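Local coordinates for protein glutaconate coenzyme a-transferase (PDB 1POI) that catalyses the transfer of coenzyme A from acetyl-CoA to (R)-2-hydroxyglutarate and related acids such as glutaconate, a step in the fermentation of glutamate by the hydroxyglutarate pathway, at residues A175-R189 against T207-R221. Residues are numbered along the deposited sequence; the frame is centred on the assembly and turned at random.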
loop_
_atom_site.group_PDB
_atom_site.type_symbol
_atom_site.label_atom_id
_atom_site.label_comp_id
_atom_site.label_asym_id
_atom_site.label_seq_id
_atom_site.Cartn_x
_atom_site.Cartn_y
_atom_site.Cartn_z
ATOM N N ALA A 175 -20.828 -13.124 -20.834
ATOM C CA ALA A 175 -20.530 -11.832 -20.245
ATOM C C ALA A 175 -19.070 -11.563 -20.582
ATOM O O ALA A 175 -18.214 -12.467 -20.428
ATOM C CB ALA A 175 -20.710 -11.881 -18.777
ATOM N N ILE A 176 -18.790 -10.373 -21.123
ATOM C CA ILE A 176 -17.409 -10.008 -21.463
ATOM C C ILE A 176 -17.058 -8.725 -20.735
ATOM O O ILE A 176 -17.756 -7.710 -20.890
ATOM C CB ILE A 176 -17.208 -9.846 -22.986
ATOM C CG1 ILE A 176 -17.534 -11.180 -23.690
ATOM C CG2 ILE A 176 -15.763 -9.456 -23.280
ATOM C CD1 ILE A 176 -17.878 -11.073 -25.149
ATOM N N ILE A 177 -16.036 -8.802 -19.874
ATOM C CA ILE A 177 -15.572 -7.651 -19.087
ATOM C C ILE A 177 -14.030 -7.466 -19.109
ATOM O O ILE A 177 -13.264 -8.434 -19.277
ATOM C CB ILE A 177 -16.065 -7.725 -17.593
ATOM C CG1 ILE A 177 -15.298 -8.792 -16.819
ATOM C CG2 ILE A 177 -17.562 -7.976 -17.515
ATOM C CD1 ILE A 177 -15.856 -9.009 -15.431
ATOM N N HIS A 178 -13.578 -6.227 -18.930
ATOM C CA HIS A 178 -12.145 -5.954 -18.936
ATOM C C HIS A 178 -11.645 -5.523 -17.550
ATOM O O HIS A 178 -12.161 -4.579 -16.967
ATOM C CB HIS A 178 -11.816 -4.875 -19.969
ATOM C CG HIS A 178 -10.351 -4.682 -20.161
ATOM N ND1 HIS A 178 -9.562 -5.623 -20.779
ATOM C CD2 HIS A 178 -9.507 -3.747 -19.677
ATOM C CE1 HIS A 178 -8.292 -5.288 -20.653
ATOM N NE2 HIS A 178 -8.233 -4.152 -19.986
ATOM N N ALA A 179 -10.617 -6.175 -17.038
ATOM C CA ALA A 179 -10.131 -5.836 -15.716
ATOM C C ALA A 179 -8.623 -5.620 -15.701
ATOM O O ALA A 179 -7.929 -6.016 -16.644
ATOM C CB ALA A 179 -10.509 -6.934 -14.769
ATOM N N GLN A 180 -8.103 -5.038 -14.617
ATOM C CA GLN A 180 -6.672 -4.767 -14.522
ATOM C C GLN A 180 -5.812 -5.966 -14.197
ATOM O O GLN A 180 -4.679 -6.051 -14.664
ATOM C CB GLN A 180 -6.373 -3.634 -13.554
ATOM C CG GLN A 180 -6.918 -2.298 -13.998
ATOM C CD GLN A 180 -8.359 -2.156 -13.630
ATOM O OE1 GLN A 180 -8.989 -3.117 -13.206
ATOM N NE2 GLN A 180 -8.878 -0.955 -13.708
ATOM N N GLN A 181 -6.324 -6.890 -13.397
ATOM C CA GLN A 181 -5.547 -8.092 -13.049
ATOM C C GLN A 181 -6.462 -9.305 -12.872
ATOM O O GLN A 181 -7.626 -9.170 -12.440
ATOM C CB GLN A 181 -4.761 -7.885 -11.747
ATOM C CG GLN A 181 -3.894 -6.645 -11.682
ATOM C CD GLN A 181 -3.413 -6.384 -10.281
ATOM O OE1 GLN A 181 -4.189 -5.952 -9.426
ATOM N NE2 GLN A 181 -2.140 -6.666 -10.023
ATOM N N ALA A 182 -5.927 -10.478 -13.183
ATOM C CA ALA A 182 -6.662 -11.727 -13.064
ATOM C C ALA A 182 -5.651 -12.843 -12.881
ATOM O O ALA A 182 -4.468 -12.666 -13.175
ATOM C CB ALA A 182 -7.504 -11.967 -14.297
ATOM N N SER A 183 -6.089 -13.942 -12.283
ATOM C CA SER A 183 -5.214 -15.089 -12.049
ATOM C C SER A 183 -5.505 -16.202 -13.067
ATOM O O SER A 183 -6.504 -16.137 -13.818
ATOM C CB SER A 183 -5.435 -15.622 -10.630
ATOM O OG SER A 183 -6.814 -15.553 -10.268
ATOM N N PRO A 184 -4.636 -17.223 -13.140
ATOM C CA PRO A 184 -4.936 -18.277 -14.104
ATOM C C PRO A 184 -6.223 -19.038 -13.729
ATOM O O PRO A 184 -6.816 -19.696 -14.566
ATOM C CB PRO A 184 -3.706 -19.168 -14.011
ATOM C CG PRO A 184 -2.636 -18.191 -13.720
ATOM C CD PRO A 184 -3.263 -17.368 -12.643
ATOM N N ASP A 185 -6.653 -18.966 -12.477
ATOM C CA ASP A 185 -7.864 -19.664 -12.093
ATOM C C ASP A 185 -9.105 -18.827 -12.240
ATOM O O ASP A 185 -10.177 -19.233 -11.793
ATOM C CB ASP A 185 -7.778 -20.239 -10.676
ATOM C CG ASP A 185 -7.804 -19.176 -9.573
ATOM O OD1 ASP A 185 -8.336 -18.057 -9.751
ATOM O OD2 ASP A 185 -7.276 -19.494 -8.490
ATOM N N GLY A 186 -8.957 -17.627 -12.786
ATOM C CA GLY A 186 -10.124 -16.783 -12.981
ATOM C C GLY A 186 -10.418 -15.727 -11.938
ATOM O O GLY A 186 -11.386 -14.974 -12.111
ATOM N N THR A 187 -9.645 -15.665 -10.848
ATOM C CA THR A 187 -9.886 -14.621 -9.857
ATOM C C THR A 187 -9.583 -13.270 -10.542
ATOM O O THR A 187 -8.494 -13.066 -11.117
ATOM C CB THR A 187 -9.020 -14.782 -8.604
ATOM O OG1 THR A 187 -8.910 -16.169 -8.261
ATOM C CG2 THR A 187 -9.661 -14.059 -7.448
ATOM N N VAL A 188 -10.557 -12.367 -10.459
ATOM C CA VAL A 188 -10.511 -11.054 -11.093
ATOM C C VAL A 188 -10.490 -9.849 -10.155
ATOM O O VAL A 188 -11.314 -9.748 -9.236
ATOM C CB VAL A 188 -11.710 -10.908 -12.043
ATOM C CG1 VAL A 188 -11.820 -9.504 -12.597
ATOM C CG2 VAL A 188 -11.587 -11.925 -13.149
ATOM N N ARG A 189 -9.580 -8.916 -10.455
ATOM C CA ARG A 189 -9.384 -7.671 -9.707
ATOM C C ARG A 189 -9.704 -6.476 -10.606
ATOM O O ARG A 189 -8.999 -6.245 -11.585
ATOM C CB ARG A 189 -7.914 -7.537 -9.289
ATOM C CG ARG A 189 -7.646 -7.565 -7.798
ATOM C CD ARG A 189 -6.143 -7.569 -7.528
ATOM N NE ARG A 189 -5.804 -8.255 -6.278
ATOM C CZ ARG A 189 -4.613 -8.208 -5.679
ATOM N NH1 ARG A 189 -3.615 -7.495 -6.195
ATOM N NH2 ARG A 189 -4.392 -8.936 -4.589
ATOM N N THR A 207 -18.440 -16.723 -18.860
ATOM C CA THR A 207 -17.817 -15.412 -18.649
ATOM C C THR A 207 -16.400 -15.321 -19.183
ATOM O O THR A 207 -15.552 -16.179 -18.881
ATOM C CB THR A 207 -17.787 -14.986 -17.159
ATOM O OG1 THR A 207 -19.122 -14.763 -16.697
ATOM C CG2 THR A 207 -17.016 -13.672 -16.997
ATOM N N ILE A 208 -16.150 -14.295 -19.989
ATOM C CA ILE A 208 -14.806 -14.079 -20.534
ATOM C C ILE A 208 -14.235 -12.793 -19.931
ATOM O O ILE A 208 -14.900 -11.725 -19.943
ATOM C CB ILE A 208 -14.792 -13.983 -22.085
ATOM C CG1 ILE A 208 -15.447 -15.232 -22.695
ATOM C CG2 ILE A 208 -13.333 -13.894 -22.589
ATOM C CD1 ILE A 208 -15.955 -15.041 -24.090
ATOM N N VAL A 209 -13.031 -12.905 -19.377
ATOM C CA VAL A 209 -12.383 -11.758 -18.763
ATOM C C VAL A 209 -11.079 -11.352 -19.478
ATOM O O VAL A 209 -10.121 -12.134 -19.548
ATOM C CB VAL A 209 -12.114 -12.027 -17.232
ATOM C CG1 VAL A 209 -11.134 -13.181 -17.063
ATOM C CG2 VAL A 209 -11.553 -10.783 -16.534
ATOM N N THR A 210 -11.066 -10.179 -20.107
ATOM C CA THR A 210 -9.811 -9.716 -20.728
ATOM C C THR A 210 -9.147 -8.877 -19.628
ATOM O O THR A 210 -9.835 -8.082 -18.952
ATOM C CB THR A 210 -10.015 -8.860 -21.988
ATOM O OG1 THR A 210 -11.000 -7.860 -21.735
ATOM C CG2 THR A 210 -10.441 -9.716 -23.167
ATOM N N CYS A 211 -7.848 -9.076 -19.412
ATOM C CA CYS A 211 -7.143 -8.358 -18.371
ATOM C C CYS A 211 -5.781 -7.766 -18.800
ATOM O O CYS A 211 -5.102 -8.295 -19.670
ATOM C CB CYS A 211 -6.958 -9.303 -17.213
ATOM S SG CYS A 211 -5.813 -10.577 -17.601
ATOM N N GLU A 212 -5.375 -6.676 -18.159
ATOM C CA GLU A 212 -4.117 -5.994 -18.455
ATOM C C GLU A 212 -2.958 -6.854 -18.052
ATOM O O GLU A 212 -1.889 -6.793 -18.641
ATOM C CB GLU A 212 -4.051 -4.691 -17.679
ATOM C CG GLU A 212 -5.140 -3.715 -18.011
ATOM C CD GLU A 212 -4.912 -3.047 -19.344
ATOM O OE1 GLU A 212 -3.779 -3.099 -19.850
ATOM O OE2 GLU A 212 -5.862 -2.453 -19.886
ATOM N N GLU A 213 -3.119 -7.568 -16.957
ATOM C CA GLU A 213 -2.074 -8.461 -16.513
ATOM C C GLU A 213 -2.627 -9.647 -15.760
ATOM O O GLU A 213 -3.737 -9.612 -15.245
ATOM C CB GLU A 213 -1.054 -7.729 -15.666
ATOM C CG GLU A 213 -1.670 -6.878 -14.596
ATOM C CD GLU A 213 -0.629 -6.154 -13.787
ATOM O OE1 GLU A 213 0.533 -6.636 -13.747
ATOM O OE2 GLU A 213 -0.993 -5.106 -13.199
ATOM N N ILE A 214 -1.808 -10.682 -15.697
ATOM C CA ILE A 214 -2.130 -11.930 -15.053
ATOM C C ILE A 214 -1.110 -12.150 -13.945
ATOM O O ILE A 214 0.100 -12.040 -14.184
ATOM C CB ILE A 214 -2.026 -13.110 -16.108
ATOM C CG1 ILE A 214 -3.096 -12.936 -17.202
ATOM C CG2 ILE A 214 -2.123 -14.483 -15.434
ATOM C CD1 ILE A 214 -3.112 -14.030 -18.251
ATOM N N ILE A 215 -1.590 -12.422 -12.733
ATOM C CA ILE A 215 -0.701 -12.712 -11.601
ATOM C C ILE A 215 -0.998 -14.119 -11.062
ATOM O O ILE A 215 -2.106 -14.653 -11.257
ATOM C CB ILE A 215 -0.819 -11.672 -10.453
ATOM C CG1 ILE A 215 -2.260 -11.205 -10.275
ATOM C CG2 ILE A 215 0.094 -10.477 -10.719
ATOM C CD1 ILE A 215 -2.463 -10.420 -9.005
ATOM N N SER A 216 -0.015 -14.723 -10.400
ATOM C CA SER A 216 -0.168 -16.059 -9.860
ATOM C C SER A 216 -1.319 -16.135 -8.898
ATOM O O SER A 216 -1.726 -15.127 -8.327
ATOM C CB SER A 216 1.100 -16.502 -9.145
ATOM O OG SER A 216 1.294 -15.800 -7.934
ATOM N N ASP A 217 -1.814 -17.345 -8.673
ATOM C CA ASP A 217 -2.927 -17.540 -7.759
ATOM C C ASP A 217 -2.460 -17.221 -6.379
ATOM O O ASP A 217 -3.175 -16.549 -5.648
ATOM C CB ASP A 217 -3.447 -18.971 -7.793
ATOM C CG ASP A 217 -4.096 -19.323 -9.105
ATOM O OD1 ASP A 217 -4.924 -18.529 -9.623
ATOM O OD2 ASP A 217 -3.761 -20.411 -9.605
ATOM N N GLU A 218 -1.260 -17.678 -6.024
ATOM C CA GLU A 218 -0.717 -17.383 -4.701
ATOM C C GLU A 218 -0.748 -15.867 -4.433
ATOM O O GLU A 218 -1.258 -15.426 -3.411
ATOM C CB GLU A 218 0.703 -17.930 -4.526
ATOM C CG GLU A 218 1.410 -17.306 -3.311
ATOM C CD GLU A 218 2.571 -18.133 -2.758
ATOM O OE1 GLU A 218 3.521 -18.443 -3.518
ATOM O OE2 GLU A 218 2.538 -18.452 -1.541
ATOM N N GLU A 219 -0.306 -15.084 -5.411
ATOM C CA GLU A 219 -0.259 -13.630 -5.321
ATOM C C GLU A 219 -1.593 -12.885 -5.135
ATOM O O GLU A 219 -1.725 -12.028 -4.259
ATOM C CB GLU A 219 0.462 -13.096 -6.564
ATOM C CG GLU A 219 0.668 -11.594 -6.597
ATOM C CD GLU A 219 1.530 -11.085 -5.452
ATOM O OE1 GLU A 219 2.302 -11.869 -4.847
ATOM O OE2 GLU A 219 1.430 -9.880 -5.156
ATOM N N ILE A 220 -2.570 -13.186 -5.973
ATOM C CA ILE A 220 -3.872 -12.515 -5.930
ATOM C C ILE A 220 -4.691 -12.788 -4.660
ATOM O O ILE A 220 -5.712 -12.136 -4.390
ATOM C CB ILE A 220 -4.681 -12.852 -7.231
ATOM C CG1 ILE A 220 -5.798 -11.843 -7.451
ATOM C CG2 ILE A 220 -5.270 -14.230 -7.154
ATOM C CD1 ILE A 220 -6.170 -11.678 -8.915
ATOM N N ARG A 221 -4.227 -13.742 -3.867
ATOM C CA ARG A 221 -4.912 -14.090 -2.642
ATOM C C ARG A 221 -4.271 -13.444 -1.434
ATOM O O ARG A 221 -4.894 -13.377 -0.372
ATOM C CB ARG A 221 -4.946 -15.597 -2.478
ATOM C CG ARG A 221 -5.877 -16.243 -3.443
ATOM C CD ARG A 221 -5.456 -17.656 -3.781
ATOM N NE ARG A 221 -6.164 -18.077 -4.989
ATOM C CZ ARG A 221 -7.475 -18.279 -5.040
ATOM N NH1 ARG A 221 -8.220 -18.119 -3.949
ATOM N NH2 ARG A 221 -8.057 -18.550 -6.195
HETATM O O HOH W 1 -0.254 -8.021 -6.081
#
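Ile176 and Ile208 lie side by side, Ile176 CG1 4.2 Å from Ile208 CD1, on neighbouring parallel strands, 175-179 and 207-211, of the central sheet of the CoA-transferase domain. Their branched, beta-favouring chains suit a buried sheet face, which helix 32-40 covers at Ile176. On the other face Val188, from the small three-stranded sheet formed after the bend, brings CG2 to 3.6 Å from Val209 CG2. The ladder between the strands is regular, with Ile208 N reaching Ala175 O at 2.8 Å.

Farther along, the packing turns polar. His178 has CG anti to its backbone N (chi1 -172°), which swings the imidazole across to the next strand, where both ring nitrogens are used at the edge. His178 ND1 shares a hydrogen bond with Thr210 OG1 at 2.8 Å, while His178 NE2 donates to Glu212 OE2 at 2.9 Å, the carboxylate standing nearly perpendicular to the ring (89°) and taking the bond from above its own plane. Tyr253 OH also binds Glu212 OE2, and Tyr242 N binds OE1. An alanine in place of His178 would probably cost Thr210 OG1 and Glu212 OE2 the imidazole that joins them, leaving Glu212 to its tyrosine partners.

Both chains then bend at Gln180 and Glu212 and pair again less regularly. Ile220 packs against the loop 183-187, its CD1 3.5 Å from Thr187 O and its CG2 against Ser183. At the more open rim Asp185 OD2 forms a salt bridge with Arg221 NH2 at 2.6 Å, on the syn side of the carboxylate, and Arg221 NH2 also meets an acidic side chain of a different protein's chain. Asp217 OD1 lies 2.8 Å from the same oxygen, two like charges whose repulsion the guanidinium is likely to offset. The contact thus passes from apolar, backbone-bonded strands, through the His178 link, to a partly exposed rim held by paired charges.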